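Local coordinates for protein putative Xylose isomerase (Rhodospirillum rubrum, PDB 3QXB) that is a putative sugar isomerase of the xylose isomerase-like TIM-barrel family that binds iron and manganese ions, at residues Y243-Q251 / F258-L269. Numbering follows the deposited sequence.
With FE (Fe (III) ion), chain E.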
ATOM      1  N   TYR A 243       1.195 -14.164 -16.063  1.00 24.81           N
ATOM      2  CA  TYR A 243       2.375 -13.384 -15.716  1.00 23.23           C
ATOM      3  C   TYR A 243       2.039 -11.930 -15.395  1.00 23.60           C
ATOM      4  O   TYR A 243       1.020 -11.401 -15.853  1.00 21.13           O
ATOM      5  CB  TYR A 243       3.342 -13.374 -16.879  1.00 25.03           C
ATOM      6  CG  TYR A 243       3.833 -14.726 -17.331  1.00 24.72           C
ATOM      7  CD1 TYR A 243       3.072 -15.505 -18.164  1.00 25.55           C
ATOM      8  CD2 TYR A 243       5.094 -15.200 -16.967  1.00 28.06           C
ATOM      9  CE1 TYR A 243       3.531 -16.756 -18.587  1.00 26.79           C
ATOM     10  CE2 TYR A 243       5.550 -16.443 -17.385  1.00 26.28           C
ATOM     11  CZ  TYR A 243       4.757 -17.223 -18.198  1.00 26.97           C
ATOM     12  OH  TYR A 243       5.169 -18.474 -18.682  1.00 27.50           O
ATOM     13  N   HIS A 244       2.925 -11.286 -14.625  1.00 23.25           N
ATOM     14  CA  HIS A 244       2.989  -9.836 -14.584  1.00 24.06           C
ATOM     15  C   HIS A 244       4.246  -9.453 -15.344  1.00 25.70           C
ATOM     16  O   HIS A 244       5.318 -10.062 -15.152  1.00 27.75           O
ATOM     17  CB  HIS A 244       3.096  -9.286 -13.175  1.00 22.93           C
ATOM     18  CG  HIS A 244       1.835  -9.402 -12.392  1.00 22.23           C
ATOM     19  ND1 HIS A 244       1.806  -9.349 -11.013  1.00 19.59           N
ATOM     20  CD2 HIS A 244       0.555  -9.557 -12.800  1.00 20.75           C
ATOM     21  CE1 HIS A 244       0.555  -9.510 -10.611  1.00 23.14           C
ATOM     22  NE2 HIS A 244      -0.220  -9.642 -11.674  1.00 21.19           N
ATOM     23  N   ILE A 245       4.114  -8.457 -16.196  1.00 25.76           N
ATOM     24  CA  ILE A 245       5.257  -7.920 -16.909  1.00 27.08           C
ATOM     25  C   ILE A 245       5.477  -6.477 -16.432  1.00 27.12           C
ATOM     26  O   ILE A 245       4.539  -5.757 -16.160  1.00 26.05           O
ATOM     27  CB  ILE A 245       5.102  -8.037 -18.448  1.00 27.71           C
ATOM     28  CG1 ILE A 245       3.902  -7.256 -18.983  1.00 26.52           C
ATOM     29  CG2 ILE A 245       5.054  -9.547 -18.916  1.00 26.97           C
ATOM     30  CD1 ILE A 245       3.862  -7.194 -20.534  1.00 26.05           C
ATOM     31  N   GLN A 246       6.747  -6.079 -16.370  1.00 28.13           N
ATOM     32  CA  GLN A 246       7.177  -4.735 -15.990  1.00 27.90           C
ATOM     33  C   GLN A 246       8.592  -4.547 -16.508  1.00 28.59           C
ATOM     34  O   GLN A 246       9.261  -5.516 -16.883  1.00 29.27           O
ATOM     35  CB  GLN A 246       7.206  -4.580 -14.475  1.00 27.23           C
ATOM     36  CG  GLN A 246       7.756  -5.845 -13.768  1.00 28.87           C
ATOM     37  CD  GLN A 246       8.411  -5.528 -12.439  1.00 28.74           C
ATOM     38  OE1 GLN A 246       9.290  -4.652 -12.360  1.00 28.84           O
ATOM     39  NE2 GLN A 246       8.020  -6.251 -11.395  1.00 24.84           N
ATOM     40  N   GLN A 247       9.034  -3.299 -16.538  1.00 27.74           N
ATOM     41  CA  GLN A 247      10.397  -2.979 -16.881  1.00 28.93           C
ATOM     42  C   GLN A 247      11.152  -2.837 -15.576  1.00 28.10           C
ATOM     43  O   GLN A 247      10.602  -2.402 -14.547  1.00 26.61           O
ATOM     44  CB  GLN A 247      10.467  -1.718 -17.772  1.00 29.40           C
ATOM     45  CG  GLN A 247      11.802  -1.341 -18.336  1.00 30.55           C
ATOM     46  CD  GLN A 247      12.485  -2.417 -19.172  1.00 30.36           C
ATOM     47  OE1 GLN A 247      12.948  -3.406 -18.635  1.00 32.67           O
ATOM     48  NE2 GLN A 247      12.624  -2.174 -20.481  1.00 29.45           N
ATOM     49  N   THR A 248      12.399  -3.288 -15.602  1.00 28.47           N
ATOM     50  CA  THR A 248      13.201  -3.301 -14.404  1.00 29.04           C
ATOM     51  C   THR A 248      14.684  -3.324 -14.776  1.00 30.87           C
ATOM     52  O   THR A 248      15.027  -3.707 -15.889  1.00 30.57           O
ATOM     53  CB  THR A 248      12.856  -4.542 -13.549  1.00 28.51           C
ATOM     54  OG1 THR A 248      13.674  -4.567 -12.385  1.00 29.07           O
ATOM     55  CG2 THR A 248      13.056  -5.841 -14.375  1.00 30.14           C
ATOM     56  N   ASP A 249      15.542  -2.896 -13.852  1.00 31.39           N
ATOM     57  CA  ASP A 249      16.985  -3.078 -14.009  1.00 33.62           C
ATOM     58  C   ASP A 249      17.450  -4.321 -13.273  1.00 34.12           C
ATOM     59  O   ASP A 249      18.625  -4.648 -13.286  1.00 35.09           O
ATOM     60  CB  ASP A 249      17.768  -1.840 -13.527  1.00 34.69           C
ATOM     61  CG  ASP A 249      17.544  -1.549 -12.064  1.00 34.28           C
ATOM     62  OD1 ASP A 249      16.747  -2.273 -11.424  1.00 34.53           O
ATOM     63  OD2 ASP A 249      18.129  -0.589 -11.561  1.00 36.79           O
ATOM     64  N   GLY A 250      16.537  -5.001 -12.596  1.00 33.92           N
ATOM     65  CA  GLY A 250      16.889  -6.219 -11.905  1.00 34.92           C
ATOM     66  C   GLY A 250      17.553  -6.011 -10.559  1.00 35.66           C
ATOM     67  O   GLY A 250      17.980  -6.984  -9.960  1.00 37.35           O
ATOM     68  N   GLN A 251      17.619  -4.772 -10.067  1.00 36.11           N
ATOM     69  CA  GLN A 251      18.245  -4.457  -8.758  1.00 36.58           C
ATOM     70  C   GLN A 251      17.272  -4.149  -7.630  1.00 35.16           C
ATOM     71  O   GLN A 251      17.605  -4.281  -6.448  1.00 35.16           O
ATOM     72  CB  GLN A 251      19.233  -3.286  -8.919  1.00 37.79           C
ATOM     73  CG  GLN A 251      20.274  -3.509 -10.049  1.00 39.29           C
ATOM     74  CD  GLN A 251      20.929  -4.908 -10.015  1.00 45.34           C
ATOM     75  OE1 GLN A 251      21.005  -5.629 -11.039  1.00 46.64           O
ATOM     76  NE2 GLN A 251      21.398  -5.301  -8.829  1.00 47.92           N
ATOM     77  N   PHE A 258       7.292   0.529 -19.914  1.00 29.33           N
ATOM     78  CA  PHE A 258       8.122   0.220 -21.048  1.00 30.14           C
ATOM     79  C   PHE A 258       8.580   1.428 -21.881  1.00 30.54           C
ATOM     80  O   PHE A 258       9.194   1.278 -22.943  1.00 31.49           O
ATOM     81  CB  PHE A 258       7.474  -0.891 -21.878  1.00 30.23           C
ATOM     82  CG  PHE A 258       7.348  -2.184 -21.118  1.00 29.25           C
ATOM     83  CD1 PHE A 258       8.386  -3.091 -21.093  1.00 30.18           C
ATOM     84  CD2 PHE A 258       6.206  -2.450 -20.352  1.00 29.14           C
ATOM     85  CE1 PHE A 258       8.281  -4.250 -20.385  1.00 30.65           C
ATOM     86  CE2 PHE A 258       6.103  -3.594 -19.642  1.00 28.16           C
ATOM     87  CZ  PHE A 258       7.125  -4.496 -19.641  1.00 29.56           C
ATOM     88  N   THR A 259       8.340   2.633 -21.379  1.00 29.82           N
ATOM     89  CA  THR A 259       9.097   3.793 -21.866  1.00 30.33           C
ATOM     90  C   THR A 259      10.471   3.943 -21.147  1.00 31.31           C
ATOM     91  O   THR A 259      11.287   4.784 -21.542  1.00 32.62           O
ATOM     92  CB  THR A 259       8.304   5.092 -21.709  1.00 29.93           C
ATOM     93  OG1 THR A 259       8.184   5.392 -20.311  1.00 26.51           O
ATOM     94  CG2 THR A 259       6.891   4.971 -22.362  1.00 27.51           C
ATOM     95  N   GLN A 260      10.707   3.155 -20.095  1.00 30.81           N
ATOM     96  CA  GLN A 260      11.938   3.217 -19.318  1.00 31.50           C
ATOM     97  C   GLN A 260      13.001   2.191 -19.777  1.00 32.50           C
ATOM     98  O   GLN A 260      12.654   1.094 -20.228  1.00 32.55           O
ATOM     99  CB  GLN A 260      11.636   2.975 -17.849  1.00 31.09           C
ATOM    100  CG  GLN A 260      10.726   4.011 -17.229  1.00 30.85           C
ATOM    101  CD  GLN A 260      11.227   5.408 -17.482  1.00 33.64           C
ATOM    102  OE1 GLN A 260      10.648   6.142 -18.275  1.00 34.33           O
ATOM    103  NE2 GLN A 260      12.336   5.768 -16.847  1.00 33.51           N
ATOM    104  N   PRO A 261      14.295   2.555 -19.669  1.00 33.03           N
ATOM    105  CA  PRO A 261      15.340   1.585 -19.956  1.00 33.70           C
ATOM    106  C   PRO A 261      15.408   0.497 -18.885  1.00 33.14           C
ATOM    107  O   PRO A 261      15.064   0.725 -17.731  1.00 32.62           O
ATOM    108  CB  PRO A 261      16.640   2.420 -19.999  1.00 35.09           C
ATOM    109  CG  PRO A 261      16.285   3.792 -19.701  1.00 34.25           C
ATOM    110  CD  PRO A 261      14.821   3.906 -19.421  1.00 33.11           C
ATOM    111  N   GLY A 262      15.833  -0.693 -19.284  1.00 33.07           N
ATOM    112  CA  GLY A 262      15.972  -1.827 -18.385  1.00 32.98           C
ATOM    113  C   GLY A 262      16.120  -3.117 -19.170  1.00 34.02           C
ATOM    114  O   GLY A 262      16.230  -3.092 -20.408  1.00 34.61           O
ATOM    115  N   VAL A 263      16.119  -4.242 -18.458  1.00 34.31           N
ATOM    116  CA  VAL A 263      16.531  -5.537 -19.027  1.00 35.96           C
ATOM    117  C   VAL A 263      15.361  -6.320 -19.592  1.00 36.09           C
ATOM    118  O   VAL A 263      15.562  -7.320 -20.270  1.00 36.38           O
ATOM    119  CB  VAL A 263      17.253  -6.429 -17.979  1.00 36.16           C
ATOM    120  CG1 VAL A 263      18.574  -5.780 -17.563  1.00 39.08           C
ATOM    121  CG2 VAL A 263      16.363  -6.686 -16.749  1.00 34.18           C
ATOM    122  N   VAL A 264      14.137  -5.860 -19.314  1.00 35.28           N
ATOM    123  CA  VAL A 264      12.932  -6.532 -19.798  1.00 35.35           C
ATOM    124  C   VAL A 264      12.382  -5.716 -20.956  1.00 35.79           C
ATOM    125  O   VAL A 264      11.442  -4.926 -20.819  1.00 35.74           O
ATOM    126  CB  VAL A 264      11.876  -6.711 -18.684  1.00 33.53           C
ATOM    127  CG1 VAL A 264      10.627  -7.414 -19.229  1.00 32.87           C
ATOM    128  CG2 VAL A 264      12.492  -7.499 -17.547  1.00 35.09           C
ATOM    129  N   THR A 265      12.991  -5.920 -22.104  1.00 36.45           N
ATOM    130  CA  THR A 265      12.601  -5.253 -23.327  1.00 36.62           C
ATOM    131  C   THR A 265      11.369  -5.943 -23.912  1.00 35.62           C
ATOM    132  O   THR A 265      11.170  -7.130 -23.712  1.00 34.87           O
ATOM    133  CB  THR A 265      13.772  -5.280 -24.364  1.00 38.48           C
ATOM    134  OG1 THR A 265      13.951  -6.602 -24.853  1.00 38.38           O
ATOM    135  CG2 THR A 265      15.092  -4.798 -23.728  1.00 40.09           C
ATOM    136  N   PRO A 266      10.514  -5.193 -24.611  1.00 35.60           N
ATOM    137  CA  PRO A 266       9.379  -5.797 -25.306  1.00 35.44           C
ATOM    138  C   PRO A 266       9.734  -6.992 -26.165  1.00 36.35           C
ATOM    139  O   PRO A 266       9.009  -7.985 -26.149  1.00 36.02           O
ATOM    140  CB  PRO A 266       8.866  -4.670 -26.187  1.00 35.40           C
ATOM    141  CG  PRO A 266       9.181  -3.437 -25.384  1.00 35.93           C
ATOM    142  CD  PRO A 266      10.486  -3.717 -24.683  1.00 35.80           C
ATOM    143  N   GLN A 267      10.840  -6.907 -26.899  1.00 37.99           N
ATOM    144  CA  GLN A 267      11.265  -8.023 -27.753  1.00 39.46           C
ATOM    145  C   GLN A 267      11.685  -9.281 -26.986  1.00 39.01           C
ATOM    146  O   GLN A 267      11.511 -10.392 -27.496  1.00 39.64           O
ATOM    147  CB  GLN A 267      12.417  -7.617 -28.689  1.00 41.02           C
ATOM    148  CG  GLN A 267      12.673  -8.674 -29.780  1.00 42.62           C
ATOM    149  CD  GLN A 267      11.461  -8.912 -30.666  1.00 43.32           C
ATOM    150  OE1 GLN A 267      10.770  -7.969 -31.047  1.00 45.67           O
ATOM    151  NE2 GLN A 267      11.197 -10.170 -31.002  1.00 41.88           N
ATOM    152  N   ARG A 268      12.293  -9.098 -25.812  1.00 37.75           N
ATOM    153  CA  ARG A 268      12.678 -10.225 -24.968  1.00 37.74           C
ATOM    154  C   ARG A 268      11.412 -10.981 -24.488  1.00 35.99           C
ATOM    155  O   ARG A 268      11.351 -12.209 -24.532  1.00 34.93           O
ATOM    156  CB  ARG A 268      13.539  -9.729 -23.798  1.00 38.08           C
ATOM    157  CG  ARG A 268      13.807 -10.769 -22.719  1.00 39.91           C
ATOM    158  CD  ARG A 268      14.377 -10.153 -21.445  1.00 39.15           C
ATOM    159  NE  ARG A 268      14.829 -11.197 -20.530  1.00 39.61           N
ATOM    160  CZ  ARG A 268      15.627 -11.031 -19.477  1.00 40.53           C
ATOM    161  NH1 ARG A 268      16.133  -9.847 -19.159  1.00 39.92           N
ATOM    162  NH2 ARG A 268      15.943 -12.092 -18.736  1.00 42.36           N
ATOM    163  N   LEU A 269      10.412 -10.230 -24.048  1.00 33.56           N
ATOM    164  CA  LEU A 269       9.103 -10.792 -23.725  1.00 32.72           C
ATOM    165  C   LEU A 269       8.496 -11.548 -24.908  1.00 33.78           C
ATOM    166  O   LEU A 269       8.054 -12.668 -24.740  1.00 34.53           O
ATOM    167  CB  LEU A 269       8.129  -9.710 -23.220  1.00 30.86           C
ATOM    168  CG  LEU A 269       8.417  -8.946 -21.913  1.00 30.33           C
ATOM    169  CD1 LEU A 269       7.346  -7.863 -21.726  1.00 25.52           C
ATOM    170  CD2 LEU A 269       8.422  -9.886 -20.675  1.00 25.53           C
TER
HETATM  171 FE    FE E 301       3.280  -8.535  -9.524  0.66 26.72          FE
HETATM  172  O   HOH W   1      11.313  -0.510 -22.449  1.00 40.53           O
HETATM  173  O   HOH W   2       4.092  -7.273  -7.754  1.00 23.03           O
HETATM  174  O   HOH W   3       1.473  -8.327  -8.151  1.00 28.78           O
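Gln247 turns its carboxamide onto the backbone of Val264, inside the loop 258-264. With CG anti to the backbone N (chi1 -174°) and the chain bent at chi2 (57°), Gln247 OE1 faces back to the main chain and accepts two bonds in its carbonyl plane, from Val264 N (2.8 Å) and from Thr248 N in its own segment. Gln247 NE2 reaches Gln260 O weakly, and a water taking its hydrogen donates in turn to Phe258 O and Gln260 O. Cut back to an alanine here, the side chain would probably leave both Val264 N and Thr248 N without their acceptor and the 258-264 loop freer to shift. Alongside, Val263 N meets Thr248 O nearly head-on (2.8 Å), and Thr248 CG2 rests on Val264 CG2 (3.6 Å). The contact lies in a beta-alpha-beta unit of the TIM barrel, where the loop leaving strand 240-245 folds back before helix 266-275; Thr265 OG1 N-caps that helix through Arg268 N. Gln247 CB sits over one face of the Phe258 ring, toward its rim, while Phe258 CZ abuts Gln246 C (3.5 Å). At the strand end, Ile245 CD1 packs on Leu269 CD1 (3.7 Å), with Leu309 of helix 295-310 against both residues. On the strand, His244 ND1 binds the iron (2.2 Å), whose coordination is completed by Glu178, Asp213, Glu286 and two waters.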